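Side-chain contact in beta-lactamase II (Erythrobacter litoralis, PDB 6V72), which probably hydrolyses the amide bond of beta-lactam antibiotics with the help of zinc, giving substituted beta-amino acids: residues S208-A213 with R237-A242. Numbering follows the deposited sequence.
Sequences SVRNFA and RTLDLA. With CA (calcium ion), chain B.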
ATOM      1  N   SER A 208      -2.044  -1.191 -18.497  1.00 12.09           N
ATOM      2  CA  SER A 208      -1.286   0.048 -18.655  1.00 11.13           C
ATOM      3  C   SER A 208       0.206  -0.201 -18.532  1.00 11.71           C
ATOM      4  O   SER A 208       1.004   0.402 -19.258  1.00 12.55           O
ATOM      5  CB  SER A 208      -1.756   1.091 -17.643  1.00 11.79           C
ATOM      6  OG  SER A 208      -3.162   1.329 -17.802  1.00 12.76           O
ATOM      7  N   VAL A 209       0.614  -1.100 -17.640  1.00 11.88           N
ATOM      8  CA  VAL A 209       2.036  -1.432 -17.576  1.00 11.88           C
ATOM      9  C   VAL A 209       2.482  -2.115 -18.870  1.00 11.80           C
ATOM     10  O   VAL A 209       3.559  -1.824 -19.397  1.00 12.83           O
ATOM     11  CB  VAL A 209       2.335  -2.300 -16.336  1.00 11.97           C
ATOM     12  CG1 VAL A 209       3.790  -2.788 -16.337  1.00 14.14           C
ATOM     13  CG2 VAL A 209       2.080  -1.510 -15.072  1.00 12.68           C
ATOM     14  N   ARG A 210       1.658  -3.018 -19.417  1.00 12.39           N
ATOM     15  CA  ARG A 210       2.019  -3.638 -20.687  1.00 13.42           C
ATOM     16  C   ARG A 210       2.144  -2.596 -21.781  1.00 13.60           C
ATOM     17  O   ARG A 210       3.003  -2.712 -22.666  1.00 15.16           O
ATOM     18  CB  ARG A 210       0.974  -4.671 -21.102  1.00 13.55           C
ATOM     19  CG  ARG A 210       0.836  -5.869 -20.159  1.00 14.26           C
ATOM     20  CD  ARG A 210      -0.097  -6.924 -20.786  1.00 15.54           C
ATOM     21  NE  ARG A 210      -0.399  -7.947 -19.790  1.00 17.94           N
ATOM     22  CZ  ARG A 210      -1.527  -8.014 -19.087  1.00 17.29           C
ATOM     23  NH1 ARG A 210      -2.525  -7.165 -19.325  1.00 18.97           N
ATOM     24  NH2 ARG A 210      -1.660  -8.947 -18.150  1.00 19.81           N
ATOM     25  N   ASN A 211       1.246  -1.599 -21.776  1.00 12.96           N
ATOM     26  CA  ASN A 211       1.291  -0.542 -22.785  1.00 12.54           C
ATOM     27  C   ASN A 211       2.591   0.254 -22.689  1.00 12.34           C
ATOM     28  O   ASN A 211       3.225   0.546 -23.702  1.00 14.36           O
ATOM     29  CB  ASN A 211       0.091   0.386 -22.607  1.00 12.15           C
ATOM     30  CG  ASN A 211      -1.232  -0.286 -22.976  1.00 13.12           C
ATOM     31  OD1 ASN A 211      -1.259  -1.305 -23.681  1.00 16.32           O
ATOM     32  ND2 ASN A 211      -2.328   0.299 -22.529  1.00 14.80           N
ATOM     33  N   PHE A 212       2.987   0.617 -21.466  1.00 13.58           N
ATOM     34  CA  PHE A 212       4.268   1.301 -21.247  1.00 12.44           C
ATOM     35  C   PHE A 212       5.437   0.465 -21.759  1.00 13.74           C
ATOM     36  O   PHE A 212       6.334   0.981 -22.442  1.00 13.95           O
ATOM     37  CB  PHE A 212       4.430   1.609 -19.751  1.00 12.21           C
ATOM     38  CG  PHE A 212       5.804   2.100 -19.353  1.00 12.92           C
ATOM     39  CD1 PHE A 212       6.216   3.387 -19.660  1.00 13.35           C
ATOM     40  CD2 PHE A 212       6.668   1.280 -18.645  1.00 14.17           C
ATOM     41  CE1 PHE A 212       7.480   3.845 -19.268  1.00 11.89           C
ATOM     42  CE2 PHE A 212       7.931   1.725 -18.248  1.00 14.91           C
ATOM     43  CZ  PHE A 212       8.334   3.013 -18.566  1.00 13.89           C
ATOM     44  N   ALA A 213       5.450  -0.830 -21.416  1.00 12.74           N
ATOM     45  CA  ALA A 213       6.543  -1.702 -21.853  1.00 13.46           C
ATOM     46  C   ALA A 213       6.632  -1.758 -23.373  1.00 13.78           C
ATOM     47  O   ALA A 213       7.732  -1.808 -23.935  1.00 19.40           O
ATOM     48  CB  ALA A 213       6.347  -3.104 -21.280  1.00 15.86           C
ATOM     49  N   ARG A 237       8.294  -7.005 -12.609  1.00 15.81           N
ATOM     50  CA  ARG A 237       7.727  -7.150 -11.280  1.00 13.58           C
ATOM     51  C   ARG A 237       6.471  -6.314 -11.130  1.00 13.22           C
ATOM     52  O   ARG A 237       5.487  -6.786 -10.562  1.00 14.04           O
ATOM     53  CB  ARG A 237       8.751  -6.778 -10.205  1.00 13.98           C
ATOM     54  CG  ARG A 237       8.206  -6.795  -8.786  1.00 16.36           C
ATOM     55  CD  ARG A 237       7.694  -8.168  -8.350  1.00 17.28           C
ATOM     56  NE  ARG A 237       8.666  -9.242  -8.528  1.00 20.27           N
ATOM     57  CZ  ARG A 237       9.588  -9.580  -7.623  1.00 22.20           C
ATOM     58  NH1 ARG A 237      10.437 -10.586  -7.867  1.00 24.86           N
ATOM     59  NH2 ARG A 237       9.675  -8.910  -6.471  1.00 23.10           N
ATOM     60  N   THR A 238       6.493  -5.057 -11.598  1.00 13.15           N
ATOM     61  CA  THR A 238       5.294  -4.234 -11.499  1.00 12.45           C
ATOM     62  C   THR A 238       4.112  -4.900 -12.196  1.00 13.53           C
ATOM     63  O   THR A 238       3.002  -4.928 -11.656  1.00 13.88           O
ATOM     64  CB  THR A 238       5.546  -2.840 -12.083  1.00 11.93           C
ATOM     65  OG1 THR A 238       6.640  -2.239 -11.368  1.00 12.77           O
ATOM     66  CG2 THR A 238       4.262  -1.974 -11.955  1.00 13.22           C
ATOM     67  N   LEU A 239       4.345  -5.448 -13.392  1.00 13.91           N
ATOM     68  CA  LEU A 239       3.298  -6.146 -14.130  1.00 12.90           C
ATOM     69  C   LEU A 239       2.778  -7.344 -13.340  1.00 13.21           C
ATOM     70  O   LEU A 239       1.561  -7.552 -13.226  1.00 15.00           O
ATOM     71  CB  LEU A 239       3.857  -6.610 -15.481  1.00 13.34           C
ATOM     72  CG  LEU A 239       2.861  -7.316 -16.390  1.00 13.65           C
ATOM     73  CD1 LEU A 239       1.554  -6.501 -16.541  1.00 14.01           C
ATOM     74  CD2 LEU A 239       3.514  -7.564 -17.728  1.00 14.16           C
ATOM     75  N   ASP A 240       3.690  -8.145 -12.787  1.00 13.64           N
ATOM     76  CA  ASP A 240       3.252  -9.299 -12.004  1.00 13.76           C
ATOM     77  C   ASP A 240       2.376  -8.860 -10.832  1.00 13.70           C
ATOM     78  O   ASP A 240       1.338  -9.476 -10.547  1.00 15.86           O
ATOM     79  CB  ASP A 240       4.457 -10.073 -11.476  1.00 15.49           C
ATOM     80  CG  ASP A 240       4.860 -11.263 -12.362  1.00 16.02           C
ATOM     81  OD1 ASP A 240       4.000 -11.826 -13.092  1.00 17.42           O
ATOM     82  OD2 ASP A 240       6.045 -11.654 -12.295  1.00 18.14           O
ATOM     83  N   LEU A 241       2.787  -7.806 -10.122  1.00 14.16           N
ATOM     84  CA  LEU A 241       1.980  -7.332  -9.002  1.00 13.70           C
ATOM     85  C   LEU A 241       0.624  -6.829  -9.481  1.00 15.16           C
ATOM     86  O   LEU A 241      -0.406  -7.082  -8.842  1.00 15.55           O
ATOM     87  CB  LEU A 241       2.712  -6.217  -8.250  1.00 15.36           C
ATOM     88  CG  LEU A 241       3.966  -6.647  -7.504  1.00 16.93           C
ATOM     89  CD1 LEU A 241       4.725  -5.409  -7.021  1.00 16.48           C
ATOM     90  CD2 LEU A 241       3.585  -7.562  -6.326  1.00 19.01           C
ATOM     91  N   ALA A 242       0.614  -6.095 -10.599  1.00 12.81           N
ATOM     92  CA  ALA A 242      -0.635  -5.543 -11.116  1.00 12.96           C
ATOM     93  C   ALA A 242      -1.586  -6.641 -11.577  1.00 14.18           C
ATOM     94  O   ALA A 242      -2.813  -6.477 -11.481  1.00 16.09           O
ATOM     95  CB  ALA A 242      -0.334  -4.569 -12.261  1.00 15.19           C
TER
HETATM   96 CA    CA B 301       1.972 -12.901 -13.505  1.00 16.86          CA
HETATM   97  O   HOH W   1       1.213 -12.016 -11.384  1.00 16.16           O
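Val209 and Leu239 face each other where the helical segments 208-213 and 237-242 pass nearly antiparallel, with 159° between their N-to-C directions and their axes 9.7 Å apart at closest approach. The isopropyl group of Val209 points at the second helix and spreads its two methyls over neighbouring residues. CG1, anti to the backbone N (chi1 174°), lies 3.9 Å from CB of Leu239, close to that residue's backbone, while CG2 of Val209 meets CG2 of Thr238 at 3.8 Å. Thr238 thus offers only its methyl to this contact; its hydroxyl OG1 is hydrogen-bonded to the carbonyl of Ala234 one turn earlier and to the backbone N of Lys187. Ile235, from the preceding turn of helix 233-243, also touches Val209.

Toward the outer side, Arg210 and Leu239 take over, their side chains crossing at about a right angle. CD1 of Leu239 sits 3.7 Å from CG of Arg210, with CD2 of Leu239 slightly farther from the same carbon at 4.0 Å. The arginine chain is extended from CG to NE and passes the leucine, whose CD1 also covers one face of the guanidinium. Beyond it, NH2 of Arg210 forms a salt bridge with Glu243 and NH1 is hydrogen-bonded to OE1 of Gln207, so both helices fix the charged group.

Glu243 also binds the calcium ion, as does Asp240 through OD1 at 2.3 Å; a water on the metal donates to the carbonyl O of Asp240. The carboxylate of Glu243 therefore links arginine and metal, and both positive charges probably help hold it in place. An apolar seam bordered by a salt bridge thus joins helices 205-215 and 233-243, which flank strand 221-223 in sequence, in the C-terminal half of the alpha-beta/beta-alpha sandwich of the metallo-beta-lactamase superfamily.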